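Local coordinates for protein endoglucanase family 5 (Clostridium acetobutylicum ATCC 824, PDB 6PZ7) that probably hydrolyses the beta-linked glucan backbones of cellulose and related plant polysaccharides, as a broad-specificity endoglucanase of the GH5_4 subfamily, at residues F132-D136 with G182-R188; R164-N168 with A202-V208. One frame throughout, in Å; residues are numbered along the deposited sequence. Where two conformers were deposited one is given.

Interaction 1 of 2, residues F132-D136 with G182-R188; sequences FKDYD and GSNNSSR
Two helix-to-strand loops of the (beta/alpha)8 barrel meet where Arg188, just ahead of strand 190-193, reaches into loop 132-136, whose first four residues form a type I beta turn. With CG opposite its backbone N (chi1 -171°) and a bend at chi3, the arginine lays its guanidinium edge against backbone carbonyls. Arg188 NH1 and NH2 close end-on upon Tyr135 O, the NH2 bond being the shorter at 2.9 Å, and NH1 makes a weak bond to Asp136 O. Along the other edge Arg188 NE and NH2 share Asn185 OD1, with NE at 2.8 Å, so neighbouring amide and backbone together fix the rotation of the flat group. Asn184 ND2 comes from above the carbonyl plane as the third donor to Tyr135 O, at 3.1 Å. Toward solvent, Ser183 OG donates to Asp134 OD1 at 2.7 Å, nearly along the C-O axis, while Lys133 CE packs on Ser183 CB before NZ turns to Thr181 O. Five planar N-H donors suit arginine to a loop rich in carbonyls. Since NH1 also bonds Leu139 O and the group lies by Phe141 in a cation-pi contact, its positive charge is probably stabilised by carbonyl dipoles and the aromatic ring.

Interaction 2 of 2, residues R164-N168 with A202-V208; sequences RDVIN and AAMNDLV
Arg164 and Asp206 form a salt bridge between helices 161-180 and 201-206: Arg164 NE meets Asp206 OD2 at 2.8 Å in a nearly straight bond (168°). OD2 lies in the guanidinium plane, yet NE sits above the carboxylate plane, and the two planes are turned 43° apart. A bend at chi3 swings the guanidinium over the first turn of helix 201-206, where the CB of Ala202 rests over the centre of one face, 3.7 Å from Arg164 CZ. A methyl is small enough to sit close over that face. Arg164 NH1 has its own acceptor in Gly158 O.

One helical turn on, Asn168 uses both ends of its amide. In the TIM barrel helix 161-180 follows strand 139-142 and helix 201-206 follows strand 190-193; the axes of the short segments 164-168 and 202-206 approach to 10.4 Å at 42°. Its paired donor and acceptor suit asparagine to a carbonyl and an N-H presented where helix 201-206 gives way to loop. With CG beside its backbone N, Asn168 ND2 donates in the amide plane to Asp206 O at 2.9 Å. Asn168 OD1 accepts from Val208 N at 3.0 Å, the donor standing above the carbonyl plane, and also from a water that bridges to Val208 O. Val208 crosses the amide at about a right angle, while a second water links Asn168 O to Val208 O.

Helix 161-180 ties the two contacts together: interaction 2 uses its first half, and the loop that follows it supplies 182-188 to interaction 1. The centres are 27 Å apart and the contacts do not touch. Both join elements that are neighbours along the barrel wall, interaction 1 backward to the loop after helix 111-132 and interaction 2 forward to helix 201-206. Interaction 1 is partly buried, and its arginine is spent on backbone carbonyls and a neighbouring amide; in interaction 2, at the surface, the arginine finds a carboxylate and waters complete the bonding. Asparagines serve both, but in interaction 2 a single amide bonds through both its nitrogen and its oxygen across the contact.

Interaction 1 of 2, residues F132-D136 with G182-R188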
# COMPACT_ATOMS: atom_id res chain seq x y z
N PHE A 132 -9.03 7.71 -14.49
CA PHE A 132 -9.84 7.27 -13.36
C PHE A 132 -10.63 8.39 -12.69
O PHE A 132 -11.20 8.19 -11.61
CB PHE A 132 -8.92 6.54 -12.36
CG PHE A 132 -8.44 5.20 -12.87
CD1 PHE A 132 -9.26 4.08 -12.72
CD2 PHE A 132 -7.25 5.07 -13.53
CE1 PHE A 132 -8.88 2.86 -13.25
CE2 PHE A 132 -6.85 3.84 -14.03
CZ PHE A 132 -7.70 2.74 -13.91
N LYS A 133 -10.80 9.52 -13.36
CA LYS A 133 -11.31 10.73 -12.71
C LYS A 133 -12.77 10.62 -12.29
O LYS A 133 -13.19 11.34 -11.37
CB LYS A 133 -11.13 11.94 -13.63
CG LYS A 133 -12.01 11.95 -14.86
CD LYS A 133 -11.54 12.96 -15.91
CE LYS A 133 -11.55 14.37 -15.37
NZ LYS A 133 -10.97 15.35 -16.34
N ASP A 134 -13.56 9.79 -12.96
CA ASP A 134 -15.00 9.77 -12.71
C ASP A 134 -15.44 8.77 -11.64
O ASP A 134 -16.62 8.73 -11.29
CB ASP A 134 -15.78 9.50 -13.99
CG ASP A 134 -15.75 10.67 -14.97
OD1 ASP A 134 -15.51 11.82 -14.58
OD2 ASP A 134 -16.04 10.39 -16.15
N TYR A 135 -14.54 7.97 -11.10
CA TYR A 135 -14.90 7.06 -10.01
C TYR A 135 -15.30 7.86 -8.77
O TYR A 135 -14.79 8.97 -8.53
CB TYR A 135 -13.72 6.12 -9.69
CG TYR A 135 -13.57 5.02 -10.71
CD1 TYR A 135 -12.87 5.22 -11.89
CD2 TYR A 135 -14.16 3.76 -10.51
CE1 TYR A 135 -12.79 4.22 -12.85
CE2 TYR A 135 -14.05 2.76 -11.46
CZ TYR A 135 -13.36 3.02 -12.62
OH TYR A 135 -13.24 2.07 -13.61
N ASP A 136 -16.12 7.25 -7.92
CA ASP A 136 -16.51 7.88 -6.65
C ASP A 136 -15.42 7.67 -5.60
O ASP A 136 -14.32 7.20 -5.89
CB ASP A 136 -17.92 7.45 -6.22
CG ASP A 136 -18.02 6.04 -5.75
OD1 ASP A 136 -17.06 5.40 -5.34
OD2 ASP A 136 -19.19 5.53 -5.82
N GLY A 182 -9.59 17.48 -12.14
CA GLY A 182 -11.02 17.77 -11.96
C GLY A 182 -11.91 16.54 -11.83
O GLY A 182 -11.48 15.42 -11.48
N SER A 183 -13.20 16.75 -12.13
CA SER A 183 -14.25 15.78 -11.85
C SER A 183 -14.10 15.32 -10.39
O SER A 183 -13.79 16.14 -9.51
CB SER A 183 -14.20 14.60 -12.84
OG SER A 183 -15.31 13.70 -12.64
N ASN A 184 -14.25 14.02 -10.12
CA ASN A 184 -14.18 13.55 -8.74
C ASN A 184 -12.77 13.57 -8.19
O ASN A 184 -12.59 13.37 -6.98
CB ASN A 184 -14.82 12.17 -8.63
CG ASN A 184 -16.32 12.23 -8.73
OD1 ASN A 184 -16.95 13.28 -8.51
ND2 ASN A 184 -16.92 11.11 -9.06
N ASN A 185 -11.75 13.83 -9.02
CA ASN A 185 -10.40 13.97 -8.50
C ASN A 185 -10.24 15.22 -7.66
O ASN A 185 -9.27 15.30 -6.90
CB ASN A 185 -9.36 13.91 -9.62
CG ASN A 185 -9.25 12.53 -10.22
OD1 ASN A 185 -9.68 11.52 -9.65
ND2 ASN A 185 -8.65 12.46 -11.38
N SER A 186 -11.15 16.19 -7.75
CA SER A 186 -11.08 17.37 -6.89
C SER A 186 -11.28 17.01 -5.43
O SER A 186 -10.76 17.71 -4.55
CB SER A 186 -12.11 18.42 -7.34
OG SER A 186 -11.80 18.90 -8.63
N SER A 187 -11.99 15.92 -5.16
CA SER A 187 -12.32 15.53 -3.79
C SER A 187 -11.93 14.10 -3.45
O SER A 187 -12.34 13.60 -2.39
CB SER A 187 -13.81 15.74 -3.53
OG SER A 187 -14.57 15.04 -4.49
N ARG A 188 -11.21 13.42 -4.33
CA ARG A 188 -10.78 12.04 -4.06
C ARG A 188 -9.83 12.02 -2.86
O ARG A 188 -9.00 12.92 -2.69
CB ARG A 188 -10.09 11.47 -5.30
CG ARG A 188 -9.80 9.99 -5.19
CD ARG A 188 -9.31 9.33 -6.48
NE ARG A 188 -10.15 9.69 -7.62
CZ ARG A 188 -11.41 9.35 -7.79
NH1 ARG A 188 -12.02 8.51 -6.97
NH2 ARG A 188 -12.10 9.89 -8.79

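Interaction 2 of 2, residues R164-N168 with A202-V208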
# COMPACT_ATOMS: atom_id res chain seq x y z
N ARG A 164 14.09 12.66 2.31
CA ARG A 164 12.79 12.96 2.93
C ARG A 164 12.21 14.27 2.40
O ARG A 164 11.00 14.37 2.13
CB ARG A 164 12.92 12.93 4.45
CG ARG A 164 13.21 11.56 5.00
CD ARG A 164 13.16 11.49 6.50
NE ARG A 164 14.15 12.31 7.20
CZ ARG A 164 15.33 11.89 7.60
NH1 ARG A 164 15.74 10.66 7.34
NH2 ARG A 164 16.14 12.73 8.24
N ASP A 165 13.07 15.28 2.23
CA ASP A 165 12.64 16.55 1.64
C ASP A 165 12.10 16.34 0.24
O ASP A 165 10.99 16.81 -0.09
CB ASP A 165 13.84 17.51 1.67
CG ASP A 165 13.49 18.93 1.31
OD1 ASP A 165 12.30 19.35 1.34
OD2 ASP A 165 14.45 19.66 0.97
N VAL A 166 12.84 15.63 -0.60
CA VAL A 166 12.41 15.44 -1.99
C VAL A 166 11.13 14.61 -2.06
O VAL A 166 10.25 14.89 -2.89
CB VAL A 166 13.55 14.87 -2.84
CG1 VAL A 166 13.06 14.59 -4.27
CG2 VAL A 166 14.74 15.83 -2.85
N ILE A 167 10.95 13.62 -1.20
CA ILE A 167 9.69 12.89 -1.21
C ILE A 167 8.52 13.81 -0.93
O ILE A 167 7.44 13.65 -1.50
CB ILE A 167 9.74 11.70 -0.26
CG1 ILE A 167 10.66 10.63 -0.88
CG2 ILE A 167 8.33 11.18 0.05
CD1 ILE A 167 11.10 9.64 0.04
N ASN A 168 8.68 14.78 -0.04
CA ASN A 168 7.58 15.71 0.18
C ASN A 168 7.23 16.45 -1.10
O ASN A 168 6.05 16.68 -1.39
CB ASN A 168 7.92 16.71 1.29
CG ASN A 168 7.93 16.08 2.67
OD1 ASN A 168 7.17 15.13 2.95
ND2 ASN A 168 8.74 16.60 3.56
N ALA A 202 12.33 9.58 12.20
CA ALA A 202 12.65 10.73 11.37
C ALA A 202 11.80 10.76 10.11
O ALA A 202 11.47 11.84 9.59
CB ALA A 202 14.12 10.78 10.97
N ALA A 203 11.48 9.58 9.55
CA ALA A 203 10.61 9.52 8.37
C ALA A 203 9.24 10.08 8.69
O ALA A 203 8.67 10.85 7.91
CB ALA A 203 10.55 8.09 7.86
N MET A 204 8.68 9.70 9.83
CA MET A 204 7.37 10.21 10.20
C MET A 204 7.44 11.68 10.57
O MET A 204 6.54 12.45 10.22
CB MET A 204 6.77 9.40 11.35
CG MET A 204 6.57 7.91 10.99
SD MET A 204 5.40 7.04 12.08
CE MET A 204 6.24 7.25 13.65
N ASN A 205 8.52 12.12 11.21
CA ASN A 205 8.61 13.52 11.64
C ASN A 205 8.77 14.48 10.47
O ASN A 205 8.28 15.62 10.52
CB ASN A 205 9.78 13.71 12.60
CG ASN A 205 9.44 13.29 14.02
OD1 ASN A 205 8.27 13.18 14.40
ND2 ASN A 205 10.47 13.08 14.82
N ASP A 206 9.42 14.06 9.39
CA ASP A 206 9.71 14.95 8.30
C ASP A 206 8.64 15.00 7.22
O ASP A 206 8.69 15.87 6.34
CB ASP A 206 11.08 14.65 7.65
CG ASP A 206 12.26 15.12 8.48
OD1 ASP A 206 12.06 15.80 9.52
OD2 ASP A 206 13.42 14.84 8.05
N LEU A 207 7.64 14.12 7.29
CA LEU A 207 6.54 14.14 6.34
C LEU A 207 5.79 15.45 6.42
O LEU A 207 5.41 15.90 7.50
CB LEU A 207 5.60 12.98 6.65
CG LEU A 207 4.52 12.75 5.62
CD1 LEU A 207 5.11 12.17 4.35
CD2 LEU A 207 3.46 11.83 6.17
N VAL A 208 5.53 16.04 5.26
CA VAL A 208 4.66 17.21 5.11
C VAL A 208 3.46 16.79 4.28
O VAL A 208 3.61 16.27 3.17
CB VAL A 208 5.40 18.39 4.45
CG1 VAL A 208 4.42 19.53 4.18
CG2 VAL A 208 6.54 18.81 5.35
O HOH W 1 4.87 14.19 1.76
O HOH W 2 4.28 17.46 0.63